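Local coordinates for protein putative hyaluronoglucosaminidase (Clostridium perfringens, PDB 6PWI) that probably hydrolyses N-acetylhexosaminides as a secreted, cell-wall-anchored family 84 glycoside hydrolase, of which this chain holds the N-terminal, catalytic and following helical regions, at residues 313-318 with 325-330; 358-363 with 381-386; 261-266 with 273-278. One frame throughout, in Å; residues are numbered along the deposited sequence.

Interaction 1: 313-318 with 325-330; sequences DLEKWR and YEFIFV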
ATOM      1  N   ASP A 313      -8.234  18.941 -24.323  1.00 36.00           N
ATOM      2  CA  ASP A 313      -7.683  18.379 -25.550  1.00 36.66           C
ATOM      3  C   ASP A 313      -7.247  16.928 -25.336  1.00 36.44           C
ATOM      4  O   ASP A 313      -7.372  16.110 -26.247  1.00 37.80           O
ATOM      5  CB  ASP A 313      -6.591  19.275 -26.146  1.00 38.87           C
ATOM      6  CG  ASP A 313      -7.142  20.485 -26.892  1.00 41.21           C
ATOM      7  OD1 ASP A 313      -8.272  20.391 -27.413  1.00 43.45           O
ATOM      8  OD2 ASP A 313      -6.437  21.513 -26.954  1.00 41.01           O
ATOM      9  N   LEU A 314      -6.755  16.610 -24.130  1.00 34.29           N
ATOM     10  CA  LEU A 314      -6.319  15.257 -23.821  1.00 32.16           C
ATOM     11  C   LEU A 314      -7.526  14.345 -23.645  1.00 32.45           C
ATOM     12  O   LEU A 314      -7.442  13.153 -23.930  1.00 33.83           O
ATOM     13  CB  LEU A 314      -5.434  15.252 -22.571  1.00 31.06           C
ATOM     14  CG  LEU A 314      -4.084  15.953 -22.721  1.00 30.72           C
ATOM     15  CD1 LEU A 314      -3.270  15.841 -21.443  1.00 30.67           C
ATOM     16  CD2 LEU A 314      -3.303  15.386 -23.894  1.00 29.28           C
ATOM     17  N   GLU A 315      -8.645  14.913 -23.182  1.00 33.26           N
ATOM     18  CA  GLU A 315      -9.859  14.139 -22.973  1.00 35.22           C
ATOM     19  C   GLU A 315     -10.425  13.685 -24.321  1.00 37.60           C
ATOM     20  O   GLU A 315     -10.906  12.556 -24.440  1.00 36.57           O
ATOM     21  CB  GLU A 315     -10.871  14.922 -22.132  1.00 35.48           C
ATOM     22  CG  GLU A 315     -12.176  14.183 -21.878  1.00 36.03           C
ATOM     23  CD  GLU A 315     -12.134  12.984 -20.938  1.00 39.39           C
ATOM     24  OE1 GLU A 315     -11.051  12.673 -20.402  1.00 39.54           O
ATOM     25  OE2 GLU A 315     -13.196  12.357 -20.740  1.00 41.29           O
ATOM     26  N   LYS A 316     -10.348  14.564 -25.334  1.00 39.65           N
ATOM     27  CA  LYS A 316     -10.798  14.237 -26.680  1.00 41.93           C
ATOM     28  C   LYS A 316     -10.034  13.017 -27.191  1.00 41.77           C
ATOM     29  O   LYS A 316     -10.641  12.059 -27.670  1.00 43.75           O
ATOM     30  CB  LYS A 316     -10.686  15.442 -27.623  1.00 45.59           C
ATOM     31  CG  LYS A 316     -11.913  16.349 -27.693  1.00 47.67           C
ATOM     32  CD  LYS A 316     -11.813  17.475 -28.720  1.00 50.10           C
ATOM     33  CE  LYS A 316     -11.350  18.802 -28.148  1.00 49.96           C
ATOM     34  N   TRP A 317      -8.703  13.058 -27.046  1.00 39.88           N
ATOM     35  CA  TRP A 317      -7.808  11.963 -27.399  1.00 38.73           C
ATOM     36  C   TRP A 317      -8.214  10.671 -26.686  1.00 37.68           C
ATOM     37  O   TRP A 317      -8.277   9.598 -27.290  1.00 36.54           O
ATOM     38  CB  TRP A 317      -6.358  12.347 -27.081  1.00 38.14           C
ATOM     39  CG  TRP A 317      -5.374  11.249 -27.341  1.00 40.28           C
ATOM     40  CD1 TRP A 317      -4.819  10.914 -28.542  1.00 40.42           C
ATOM     41  CD2 TRP A 317      -4.821  10.335 -26.375  1.00 40.52           C
ATOM     42  NE1 TRP A 317      -3.967   9.853 -28.393  1.00 40.75           N
ATOM     43  CE2 TRP A 317      -3.947   9.473 -27.076  1.00 40.32           C
ATOM     44  CE3 TRP A 317      -4.969  10.161 -24.993  1.00 39.85           C
ATOM     45  CZ2 TRP A 317      -3.229   8.460 -26.438  1.00 39.33           C
ATOM     46  CZ3 TRP A 317      -4.272   9.149 -24.368  1.00 39.33           C
ATOM     47  CH2 TRP A 317      -3.409   8.314 -25.080  1.00 38.79           C
ATOM     48  N   ARG A 318      -8.488  10.791 -25.387  1.00 35.79           N
ATOM     49  CA  ARG A 318      -8.733   9.634 -24.547  1.00 35.61           C
ATOM     50  C   ARG A 318      -9.987   8.896 -25.018  1.00 37.01           C
ATOM     51  O   ARG A 318     -10.038   7.665 -24.991  1.00 36.73           O
ATOM     52  CB  ARG A 318      -8.844  10.107 -23.099  1.00 34.45           C
ATOM     53  CG  ARG A 318      -9.005   8.989 -22.085  1.00 32.44           C
ATOM     54  CD  ARG A 318      -9.882   9.558 -21.004  1.00 30.93           C
ATOM     55  NE  ARG A 318     -10.701   8.457 -20.546  1.00 31.94           N
ATOM     56  CZ  ARG A 318     -11.961   8.575 -20.164  1.00 31.23           C
ATOM     57  NH1 ARG A 318     -12.559   9.754 -20.198  1.00 29.65           N
ATOM     58  NH2 ARG A 318     -12.614   7.504 -19.752  1.00 32.88           N
ATOM     59  N   TYR A 325      -8.611   4.433 -19.451  1.00 36.46           N
ATOM     60  CA  TYR A 325      -9.286   4.852 -18.236  1.00 38.45           C
ATOM     61  C   TYR A 325      -9.085   6.353 -18.039  1.00 37.85           C
ATOM     62  O   TYR A 325      -8.282   6.971 -18.734  1.00 37.05           O
ATOM     63  CB  TYR A 325      -8.785   4.046 -17.038  1.00 43.46           C
ATOM     64  CG  TYR A 325      -9.091   2.570 -17.069  1.00 51.22           C
ATOM     65  CD1 TYR A 325     -10.357   2.091 -16.760  1.00 55.81           C
ATOM     66  CD2 TYR A 325      -8.107   1.642 -17.382  1.00 53.31           C
ATOM     67  CE1 TYR A 325     -10.640   0.732 -16.772  1.00 56.90           C
ATOM     68  CE2 TYR A 325      -8.372   0.281 -17.399  1.00 54.51           C
ATOM     69  CZ  TYR A 325      -9.643  -0.177 -17.089  1.00 56.63           C
ATOM     70  OH  TYR A 325      -9.910  -1.517 -17.102  1.00 55.81           O
ATOM     71  N   GLU A 326      -9.818   6.929 -17.078  1.00 39.26           N
ATOM     72  CA  GLU A 326      -9.885   8.378 -16.935  1.00 37.93           C
ATOM     73  C   GLU A 326      -8.578   8.925 -16.370  1.00 33.89           C
ATOM     74  O   GLU A 326      -7.862   8.224 -15.658  1.00 31.95           O
ATOM     75  CB  GLU A 326     -11.123   8.817 -16.146  1.00 39.90           C
ATOM     76  CG  GLU A 326     -11.404   7.988 -14.909  1.00 42.94           C
ATOM     77  CD  GLU A 326     -12.787   8.248 -14.338  1.00 46.99           C
ATOM     78  OE1 GLU A 326     -12.875   8.763 -13.194  1.00 47.19           O
ATOM     79  OE2 GLU A 326     -13.778   7.947 -15.042  1.00 48.91           O
ATOM     80  N   PHE A 327      -8.285  10.180 -16.725  1.00 31.19           N
ATOM     81  CA  PHE A 327      -7.068  10.857 -16.316  1.00 31.01           C
ATOM     82  C   PHE A 327      -7.092  11.193 -14.827  1.00 30.35           C
ATOM     83  O   PHE A 327      -8.142  11.434 -14.227  1.00 29.49           O
ATOM     84  CB  PHE A 327      -6.876  12.162 -17.091  1.00 32.11           C
ATOM     85  CG  PHE A 327      -6.394  12.010 -18.512  1.00 33.34           C
ATOM     86  CD1 PHE A 327      -5.057  11.753 -18.789  1.00 34.10           C
ATOM     87  CD2 PHE A 327      -7.273  12.162 -19.576  1.00 33.15           C
ATOM     88  CE1 PHE A 327      -4.615  11.631 -20.099  1.00 35.14           C
ATOM     89  CE2 PHE A 327      -6.830  12.037 -20.885  1.00 33.14           C
ATOM     90  CZ  PHE A 327      -5.504  11.772 -21.145  1.00 34.62           C
ATOM     91  N   ILE A 328      -5.886  11.210 -14.259  1.00 29.01           N
ATOM     92  CA  ILE A 328      -5.617  11.680 -12.917  1.00 28.32           C
ATOM     93  C   ILE A 328      -4.922  13.028 -13.063  1.00 27.44           C
ATOM     94  O   ILE A 328      -4.085  13.188 -13.946  1.00 29.73           O
ATOM     95  CB  ILE A 328      -4.750  10.621 -12.213  1.00 29.56           C
ATOM     96  CG1 ILE A 328      -5.622   9.452 -11.749  1.00 30.82           C
ATOM     97  CG2 ILE A 328      -3.942  11.214 -11.074  1.00 30.87           C
ATOM     98  CD1 ILE A 328      -4.998   8.095 -11.955  1.00 32.67           C
ATOM     99  N   PHE A 329      -5.301  14.004 -12.232  1.00 25.53           N
ATOM    100  CA  PHE A 329      -4.700  15.331 -12.281  1.00 23.43           C
ATOM    101  C   PHE A 329      -4.278  15.753 -10.874  1.00 22.24           C
ATOM    102  O   PHE A 329      -5.064  15.687  -9.936  1.00 22.05           O
ATOM    103  CB  PHE A 329      -5.664  16.326 -12.937  1.00 23.23           C
ATOM    104  CG  PHE A 329      -5.143  17.735 -13.088  1.00 23.42           C
ATOM    105  CD1 PHE A 329      -4.463  18.126 -14.234  1.00 23.36           C
ATOM    106  CD2 PHE A 329      -5.340  18.680 -12.090  1.00 22.86           C
ATOM    107  CE1 PHE A 329      -3.972  19.417 -14.370  1.00 23.23           C
ATOM    108  CE2 PHE A 329      -4.846  19.970 -12.227  1.00 22.89           C
ATOM    109  CZ  PHE A 329      -4.162  20.338 -13.365  1.00 22.99           C
ATOM    110  N   VAL A 330      -3.023  16.187 -10.734  1.00 21.46           N
ATOM    111  CA  VAL A 330      -2.520  16.656  -9.454  1.00 21.10           C
ATOM    112  C   VAL A 330      -2.415  18.175  -9.538  1.00 21.84           C
ATOM    113  O   VAL A 330      -1.634  18.694 -10.324  1.00 23.26           O
ATOM    114  CB  VAL A 330      -1.164  16.014  -9.100  1.00 19.76           C
ATOM    115  CG1 VAL A 330      -0.557  16.626  -7.848  1.00 19.84           C
ATOM    116  CG2 VAL A 330      -1.276  14.515  -8.946  1.00 19.46           C
TER
HETATM  117  O   HOH W   1     -10.556  11.648 -17.880  1.00 32.71           O
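R318 and L314, one turn apart on helix 304-321, both touch the ring of F327, on the chain that forms strand 328-330. This is the return leg of a beta-alpha-beta crossover in the eight-stranded parallel barrel of the catalytic domain: strand 293-296 leads into the helix, and strand 328-330 is the next stave. Followed outward from its root, R318 first packs CB on F327 CE2 at 3.6 Å, and CG and CD run on past the same ring carbon, the two side chains sliding by in opposite directions. With CG anti to the backbone N (chi1 -176°) and bends at the next two torsions, the chain lies along the 325-327 backbone. NE then comes 3.4 Å from Y325 O, while it gives a hydrogen bond to V324 O just before the segment. Beyond it the guanidinium sets one face over E326 CA, offset toward the rim of the group. NH1 turns back to its own helix and forms a salt bridge with E315, 2.7 Å from OE2, so one arm is tied to the helix while the shaft lies against the loop. E315 OE2 has a further partner in T357 OG1.

The phenyl ring of F327 enters edge first. L314 CB meets its CZ at 3.8 Å, W317 CE3 approaches the same carbon from near the ring plane, and E315 OE1 also sits at the rim, in plane. M311, F282 and F293 complete the apolar surroundings, where helices 304-321 and 268-286 pack on the barrel. A water joins carboxylate to loop: it donates to E315 OE1 at 2.8 Å and accepts from F327 N at 2.9 Å.

Interaction 2: 358-363 with 381-386; sequences IDIMWT and EAVGRQ
The side chains of I360 and R385 cross at about a right angle where strand 359-362 of the catalytic barrel faces the end of helix 373-383. The two belong to a beta-alpha-beta unit that continues into strand 387-391, and the contact lies at the turn between helix and returning strand.

The apolar part is small and centred on one methyl. I360 CD1 reaches out from the strand and touches V383 CG1 at 3.9 Å, on the last turn of the helix. The same CD1 lies over one face of the R385 guanidinium, 3.8 Å from both NE and CZ, so a single methyl fills the angle between valine and arginine. F379 of the same helix also packs against I360.

The polar part is carried by R385. G384, with its positive phi of 112°, ends the helix and turns the chain so that R385 heads back toward the strand. Its CG lies between the backbone N and the carbonyl carbon (chi1 71°), and a bend at chi3 swings the guanidinium across to I358. The other guanidinium bonds go to backbone carbonyls of the segment following helix 346-351: NH2 to G352 O and M354 O, NH1 also to P355 O. The head group is thereby fixed in rotation. Across the contact, R385 NH1 donates to I358 O at 2.9 Å, on a lone pair in the carbonyl plane.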
ATOM      1  N   ILE A 358     -12.213  13.635 -14.899  1.00 27.84           N
ATOM      2  CA  ILE A 358     -10.847  13.696 -14.405  1.00 26.72           C
ATOM      3  C   ILE A 358     -10.855  13.646 -12.879  1.00 26.98           C
ATOM      4  O   ILE A 358     -11.620  14.359 -12.234  1.00 28.61           O
ATOM      5  CB  ILE A 358     -10.120  14.936 -14.963  1.00 25.53           C
ATOM      6  CG1 ILE A 358     -10.004  14.861 -16.489  1.00 24.97           C
ATOM      7  CG2 ILE A 358      -8.765  15.118 -14.300  1.00 23.52           C
ATOM      8  CD1 ILE A 358      -9.681  16.181 -17.156  1.00 24.49           C
ATOM      9  N   ASP A 359      -9.992  12.790 -12.324  1.00 26.46           N
ATOM     10  CA  ASP A 359      -9.822  12.634 -10.888  1.00 27.38           C
ATOM     11  C   ASP A 359      -8.709  13.551 -10.387  1.00 25.60           C
ATOM     12  O   ASP A 359      -7.535  13.325 -10.673  1.00 25.55           O
ATOM     13  CB  ASP A 359      -9.577  11.166 -10.536  1.00 29.97           C
ATOM     14  CG  ASP A 359     -10.658  10.282 -11.133  1.00 33.52           C
ATOM     15  OD1 ASP A 359     -11.848  10.532 -10.820  1.00 34.59           O
ATOM     16  OD2 ASP A 359     -10.312   9.394 -11.952  1.00 35.04           O
ATOM     17  N   ILE A 360      -9.099  14.589  -9.640  1.00 23.72           N
ATOM     18  CA  ILE A 360      -8.160  15.569  -9.117  1.00 22.09           C
ATOM     19  C   ILE A 360      -7.722  15.135  -7.716  1.00 22.18           C
ATOM     20  O   ILE A 360      -8.549  14.746  -6.890  1.00 22.83           O
ATOM     21  CB  ILE A 360      -8.809  16.966  -9.138  1.00 20.61           C
ATOM     22  CG1 ILE A 360      -9.099  17.412 -10.574  1.00 19.71           C
ATOM     23  CG2 ILE A 360      -7.948  17.967  -8.380  1.00 20.08           C
ATOM     24  CD1 ILE A 360     -10.233  18.406 -10.716  1.00 19.23           C
ATOM     25  N   MET A 361      -6.410  15.197  -7.462  1.00 21.50           N
ATOM     26  CA  MET A 361      -5.833  14.662  -6.240  1.00 21.30           C
ATOM     27  C   MET A 361      -5.675  15.765  -5.195  1.00 20.60           C
ATOM     28  O   MET A 361      -5.803  16.950  -5.500  1.00 20.57           O
ATOM     29  CB  MET A 361      -4.474  14.010  -6.502  1.00 22.64           C
ATOM     30  CG  MET A 361      -4.543  12.894  -7.512  1.00 25.13           C
ATOM     31  SD  MET A 361      -3.160  11.751  -7.332  1.00 27.13           S
ATOM     32  CE  MET A 361      -3.760  10.728  -5.985  1.00 25.51           C
ATOM     33  N   TRP A 362      -5.377  15.340  -3.962  1.00 19.27           N
ATOM     34  CA  TRP A 362      -5.431  16.168  -2.771  1.00 18.50           C
ATOM     35  C   TRP A 362      -4.675  15.429  -1.675  1.00 18.46           C
ATOM     36  O   TRP A 362      -4.831  14.213  -1.552  1.00 18.09           O
ATOM     37  CB  TRP A 362      -6.900  16.345  -2.377  1.00 17.87           C
ATOM     38  CG  TRP A 362      -7.210  17.350  -1.309  1.00 17.60           C
ATOM     39  CD1 TRP A 362      -7.722  17.102  -0.065  1.00 17.44           C
ATOM     40  CD2 TRP A 362      -7.107  18.778  -1.423  1.00 17.29           C
ATOM     41  NE1 TRP A 362      -7.930  18.278   0.608  1.00 17.18           N
ATOM     42  CE2 TRP A 362      -7.556  19.320  -0.199  1.00 17.02           C
ATOM     43  CE3 TRP A 362      -6.675  19.643  -2.435  1.00 17.34           C
ATOM     44  CZ2 TRP A 362      -7.581  20.690   0.037  1.00 17.08           C
ATOM     45  CZ3 TRP A 362      -6.698  20.998  -2.200  1.00 17.51           C
ATOM     46  CH2 TRP A 362      -7.151  21.508  -0.983  1.00 17.53           C
ATOM     47  N   THR A 363      -3.865  16.151  -0.892  1.00 18.49           N
ATOM     48  CA  THR A 363      -3.114  15.481   0.158  1.00 19.27           C
ATOM     49  C   THR A 363      -3.743  15.743   1.523  1.00 20.29           C
ATOM     50  O   THR A 363      -3.305  15.153   2.509  1.00 21.79           O
ATOM     51  CB  THR A 363      -1.614  15.805   0.130  1.00 18.91           C
ATOM     52  OG1 THR A 363      -1.437  17.122   0.655  1.00 18.61           O
ATOM     53  CG2 THR A 363      -1.005  15.672  -1.248  1.00 18.18           C
ATOM     54  N   GLU A 381     -16.345  21.605  -1.859  1.00 26.71           N
ATOM     55  CA  GLU A 381     -16.892  22.952  -1.889  1.00 26.55           C
ATOM     56  C   GLU A 381     -16.083  23.823  -2.859  1.00 25.79           C
ATOM     57  O   GLU A 381     -16.649  24.669  -3.545  1.00 25.19           O
ATOM     58  CB  GLU A 381     -16.897  23.502  -0.459  1.00 28.72           C
ATOM     59  CG  GLU A 381     -17.897  24.615  -0.190  1.00 31.83           C
ATOM     60  CD  GLU A 381     -18.183  24.893   1.285  1.00 35.69           C
ATOM     61  OE1 GLU A 381     -17.984  23.972   2.126  1.00 37.67           O
ATOM     62  OE2 GLU A 381     -18.610  26.031   1.605  1.00 36.75           O
ATOM     63  N   ALA A 382     -14.762  23.600  -2.929  1.00 24.37           N
ATOM     64  CA  ALA A 382     -13.857  24.468  -3.669  1.00 24.53           C
ATOM     65  C   ALA A 382     -13.750  24.058  -5.141  1.00 25.20           C
ATOM     66  O   ALA A 382     -13.657  24.909  -6.024  1.00 24.68           O
ATOM     67  CB  ALA A 382     -12.499  24.482  -3.008  1.00 22.92           C
ATOM     68  N   VAL A 383     -13.740  22.749  -5.404  1.00 26.24           N
ATOM     69  CA  VAL A 383     -13.407  22.253  -6.727  1.00 27.10           C
ATOM     70  C   VAL A 383     -14.688  21.893  -7.483  1.00 29.35           C
ATOM     71  O   VAL A 383     -14.786  22.156  -8.681  1.00 30.17           O
ATOM     72  CB  VAL A 383     -12.406  21.080  -6.654  1.00 26.67           C
ATOM     73  CG1 VAL A 383     -12.149  20.452  -8.014  1.00 26.80           C
ATOM     74  CG2 VAL A 383     -11.095  21.500  -6.009  1.00 25.95           C
ATOM     75  N   GLY A 384     -15.654  21.278  -6.784  1.00 29.05           N
ATOM     76  CA  GLY A 384     -16.932  20.921  -7.381  1.00 28.72           C
ATOM     77  C   GLY A 384     -17.139  19.410  -7.511  1.00 29.98           C
ATOM     78  O   GLY A 384     -18.171  18.967  -8.009  1.00 32.41           O
ATOM     79  N   ARG A 385     -16.158  18.621  -7.063  1.00 28.64           N
ATOM     80  CA  ARG A 385     -16.225  17.169  -7.131  1.00 27.35           C
ATOM     81  C   ARG A 385     -15.417  16.589  -5.972  1.00 27.94           C
ATOM     82  O   ARG A 385     -14.650  17.296  -5.327  1.00 28.36           O
ATOM     83  CB  ARG A 385     -15.687  16.675  -8.478  1.00 26.35           C
ATOM     84  CG  ARG A 385     -14.179  16.811  -8.632  1.00 26.32           C
ATOM     85  CD  ARG A 385     -13.672  16.580 -10.041  1.00 25.83           C
ATOM     86  NE  ARG A 385     -13.935  17.735 -10.886  1.00 25.33           N
ATOM     87  CZ  ARG A 385     -13.722  17.785 -12.198  1.00 24.62           C
ATOM     88  NH1 ARG A 385     -13.221  16.737 -12.834  1.00 23.89           N
ATOM     89  NH2 ARG A 385     -13.994  18.896 -12.860  1.00 23.09           N
ATOM     90  N   GLN A 386     -15.580  15.291  -5.718  1.00 28.44           N
ATOM     91  CA  GLN A 386     -14.881  14.648  -4.621  1.00 28.81           C
ATOM     92  C   GLN A 386     -13.410  14.438  -4.971  1.00 29.34           C
ATOM     93  O   GLN A 386     -13.053  14.314  -6.142  1.00 31.83           O
ATOM     94  CB  GLN A 386     -15.573  13.338  -4.275  1.00 30.22           C
ATOM     95  CG  GLN A 386     -16.966  13.545  -3.711  1.00 33.09           C
ATOM     96  CD  GLN A 386     -17.550  12.237  -3.246  1.00 35.87           C
ATOM     97  OE1 GLN A 386     -17.242  11.169  -3.782  1.00 35.34           O
ATOM     98  NE2 GLN A 386     -18.390  12.321  -2.227  1.00 38.96           N
TER

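Interaction 3: 261-266 with 273-278; sequences DGMNFG and ADLEKI
The backbone of 261-266 runs as an irregular loop past helix 268-286, coming nearest where the CA atoms of M263 and D274 are 5.9 Å apart. The carboxylate of D274 holds the backbone of the loop: N264 N donates to D274 OD2 at 2.9 Å, with an N-H...O angle of 143°; the oxygen accepts on its anti lone pair, turned away from OD1. D274 OD2 is shared, since it also forms a salt bridge with R226, whose guanidinium in turn bonds D261 O; the positive charge would be expected to hold this carboxylate ionised.

M263 supplies the apolar half. Its side chain slides past that of D274 in the opposite direction, SD lying 3.9 Å from D274 CB. A bend at chi2 (77°) turns the thioether over the helix backbone, and CE ends 3.5 Å from L275 N, with L275 CB at 4.1 Å and I278 CG2 more loosely beyond. Within the loop N264 makes an Asx turn: its OD1 accepts from G266 N at 2.9 Å, the donor tilted 26° from the carbonyl plane, which pins the bend leading toward the helix.

G262 lies about 10 Å from the side chain of D299, the predicted proton donor; the loop follows the C-terminal end of strand 250-255, the end where the active site of such barrels lies, consistent with this closeness. From there it leads into helix 268-286. M263 and I278 share W225 as a neighbour, while L310 and L314 of helix 304-321 pack against M263 and I278 respectively.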
ATOM      1  N   ASP A 261      10.029  25.393 -19.358  1.00 51.25           N
ATOM      2  CA  ASP A 261      10.224  25.080 -20.767  1.00 53.91           C
ATOM      3  C   ASP A 261       9.025  24.299 -21.298  1.00 51.63           C
ATOM      4  O   ASP A 261       9.079  23.765 -22.400  1.00 51.18           O
ATOM      5  CB  ASP A 261      11.479  24.229 -20.993  1.00 63.07           C
ATOM      6  CG  ASP A 261      12.665  24.587 -20.109  1.00 72.47           C
ATOM      7  OD1 ASP A 261      13.004  25.795 -20.034  1.00 73.16           O
ATOM      8  OD2 ASP A 261      13.245  23.651 -19.503  1.00 71.65           O
ATOM      9  N   GLY A 262       7.949  24.236 -20.507  1.00 49.01           N
ATOM     10  CA  GLY A 262       6.828  23.359 -20.799  1.00 47.13           C
ATOM     11  C   GLY A 262       5.907  23.891 -21.896  1.00 48.09           C
ATOM     12  O   GLY A 262       6.213  24.868 -22.578  1.00 49.17           O
ATOM     13  N   MET A 263       4.771  23.204 -22.044  1.00 47.45           N
ATOM     14  CA  MET A 263       3.683  23.542 -22.943  1.00 48.02           C
ATOM     15  C   MET A 263       3.635  25.048 -23.198  1.00 48.33           C
ATOM     16  O   MET A 263       3.468  25.840 -22.274  1.00 47.96           O
ATOM     17  CB  MET A 263       2.367  23.100 -22.299  1.00 49.80           C
ATOM     18  CG  MET A 263       1.303  22.742 -23.291  1.00 51.90           C
ATOM     19  SD  MET A 263       1.612  21.118 -23.986  1.00 55.52           S
ATOM     20  CE  MET A 263       0.270  21.054 -25.171  1.00 54.89           C
ATOM     21  N   ASN A 264       3.751  25.419 -24.478  1.00 50.34           N
ATOM     22  CA  ASN A 264       3.816  26.806 -24.920  1.00 49.36           C
ATOM     23  C   ASN A 264       2.426  27.280 -25.350  1.00 48.13           C
ATOM     24  O   ASN A 264       1.876  26.818 -26.351  1.00 46.20           O
ATOM     25  CB  ASN A 264       4.867  26.963 -26.021  1.00 50.32           C
ATOM     26  CG  ASN A 264       5.165  28.396 -26.408  1.00 53.23           C
ATOM     27  OD1 ASN A 264       4.427  29.320 -26.070  1.00 55.38           O
ATOM     28  ND2 ASN A 264       6.250  28.585 -27.138  1.00 53.12           N
ATOM     29  N   PHE A 265       1.874  28.228 -24.585  1.00 47.80           N
ATOM     30  CA  PHE A 265       0.535  28.747 -24.814  1.00 48.24           C
ATOM     31  C   PHE A 265       0.612  30.143 -25.436  1.00 50.15           C
ATOM     32  O   PHE A 265      -0.352  30.908 -25.366  1.00 49.15           O
ATOM     33  CB  PHE A 265      -0.265  28.746 -23.506  1.00 46.26           C
ATOM     34  CG  PHE A 265      -0.660  27.383 -22.996  1.00 43.56           C
ATOM     35  CD1 PHE A 265      -1.847  26.789 -23.403  1.00 43.66           C
ATOM     36  CD2 PHE A 265       0.153  26.692 -22.108  1.00 42.73           C
ATOM     37  CE1 PHE A 265      -2.216  25.537 -22.932  1.00 43.14           C
ATOM     38  CE2 PHE A 265      -0.214  25.440 -21.641  1.00 41.87           C
ATOM     39  CZ  PHE A 265      -1.395  24.863 -22.054  1.00 42.59           C
ATOM     40  N   GLY A 266       1.764  30.451 -26.054  1.00 50.94           N
ATOM     41  CA  GLY A 266       2.003  31.724 -26.718  1.00 49.78           C
ATOM     42  C   GLY A 266       0.957  32.021 -27.791  1.00 50.56           C
ATOM     43  O   GLY A 266       0.400  33.118 -27.827  1.00 48.59           O
ATOM     44  N   ALA A 273       1.617  22.854 -31.894  1.00 43.84           N
ATOM     45  CA  ALA A 273       2.890  22.170 -32.074  1.00 44.46           C
ATOM     46  C   ALA A 273       3.190  21.319 -30.841  1.00 45.96           C
ATOM     47  O   ALA A 273       3.626  20.172 -30.965  1.00 47.36           O
ATOM     48  CB  ALA A 273       3.989  23.166 -32.367  1.00 39.94           C
ATOM     49  N   ASP A 274       2.904  21.885 -29.659  1.00 42.82           N
ATOM     50  CA  ASP A 274       3.189  21.248 -28.385  1.00 40.62           C
ATOM     51  C   ASP A 274       2.159  20.159 -28.073  1.00 38.62           C
ATOM     52  O   ASP A 274       2.490  19.156 -27.444  1.00 38.53           O
ATOM     53  CB  ASP A 274       3.381  22.286 -27.275  1.00 40.71           C
ATOM     54  CG  ASP A 274       4.835  22.670 -27.045  1.00 41.97           C
ATOM     55  OD1 ASP A 274       5.728  21.918 -27.508  1.00 41.40           O
ATOM     56  OD2 ASP A 274       5.070  23.712 -26.396  1.00 41.30           O
ATOM     57  N   LEU A 275       0.914  20.345 -28.527  1.00 37.53           N
ATOM     58  CA  LEU A 275      -0.110  19.333 -28.309  1.00 38.61           C
ATOM     59  C   LEU A 275       0.205  18.081 -29.125  1.00 41.88           C
ATOM     60  O   LEU A 275      -0.157  16.975 -28.726  1.00 42.45           O
ATOM     61  CB  LEU A 275      -1.495  19.891 -28.648  1.00 34.91           C
ATOM     62  CG  LEU A 275      -2.644  18.898 -28.463  1.00 34.05           C
ATOM     63  CD1 LEU A 275      -2.775  18.485 -27.007  1.00 32.91           C
ATOM     64  CD2 LEU A 275      -3.958  19.457 -28.987  1.00 32.71           C
ATOM     65  N   GLU A 276       0.886  18.269 -30.263  1.00 47.87           N
ATOM     66  CA  GLU A 276       1.275  17.172 -31.137  1.00 50.25           C
ATOM     67  C   GLU A 276       2.271  16.268 -30.414  1.00 46.15           C
ATOM     68  O   GLU A 276       2.210  15.044 -30.535  1.00 41.89           O
ATOM     69  CB  GLU A 276       1.897  17.700 -32.431  1.00 57.75           C
ATOM     70  CG  GLU A 276       0.881  18.049 -33.506  1.00 67.00           C
ATOM     71  CD  GLU A 276       1.449  18.370 -34.884  1.00 72.62           C
ATOM     72  OE1 GLU A 276       2.638  18.055 -35.136  1.00 73.35           O
ATOM     73  OE2 GLU A 276       0.697  18.935 -35.708  1.00 73.99           O
ATOM     74  N   LYS A 277       3.176  16.899 -29.657  1.00 43.70           N
ATOM     75  CA  LYS A 277       4.267  16.194 -29.002  1.00 43.28           C
ATOM     76  C   LYS A 277       3.750  15.422 -27.792  1.00 39.87           C
ATOM     77  O   LYS A 277       4.092  14.252 -27.628  1.00 37.95           O
ATOM     78  CB  LYS A 277       5.404  17.152 -28.636  1.00 43.33           C
ATOM     79  CG  LYS A 277       5.749  18.144 -29.733  1.00 44.67           C
ATOM     80  CD  LYS A 277       7.218  18.287 -30.004  1.00 47.61           C
ATOM     81  CE  LYS A 277       7.463  19.176 -31.205  1.00 49.32           C
ATOM     82  NZ  LYS A 277       8.729  19.927 -31.056  1.00 51.71           N
ATOM     83  N   ILE A 278       2.913  16.068 -26.968  1.00 36.87           N
ATOM     84  CA  ILE A 278       2.386  15.398 -25.788  1.00 36.02           C
ATOM     85  C   ILE A 278       1.610  14.154 -26.222  1.00 35.47           C
ATOM     86  O   ILE A 278       1.787  13.078 -25.654  1.00 35.23           O
ATOM     87  CB  ILE A 278       1.583  16.344 -24.864  1.00 36.22           C
ATOM     88  CG1 ILE A 278       1.479  15.781 -23.443  1.00 36.93           C
ATOM     89  CG2 ILE A 278       0.211  16.668 -25.440  1.00 36.63           C
ATOM     90  CD1 ILE A 278       1.083  16.794 -22.387  1.00 36.32           C
TER

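In the fold
From the N terminus, interaction 3 comes first, folding the loop after strand 250-255 onto the helix it leads into. Interaction 1 then closes the short turn between helix 304-321 and strand 328-330, and interaction 2 closes the longer excursion from strand 359-362 through helix 373-383. The three follow in series, none nested or crossed. Interactions 1 and 2 share the barrel sheet: their strands are neighbours, probably hydrogen-bonded from F329 N to D359 O and from M361 N to F329 O. Interactions 1 and 3 meet through the adjacent helices 268-286 and 304-321. Interactions 2 and 3 stay about 12 Å apart at their nearest atoms.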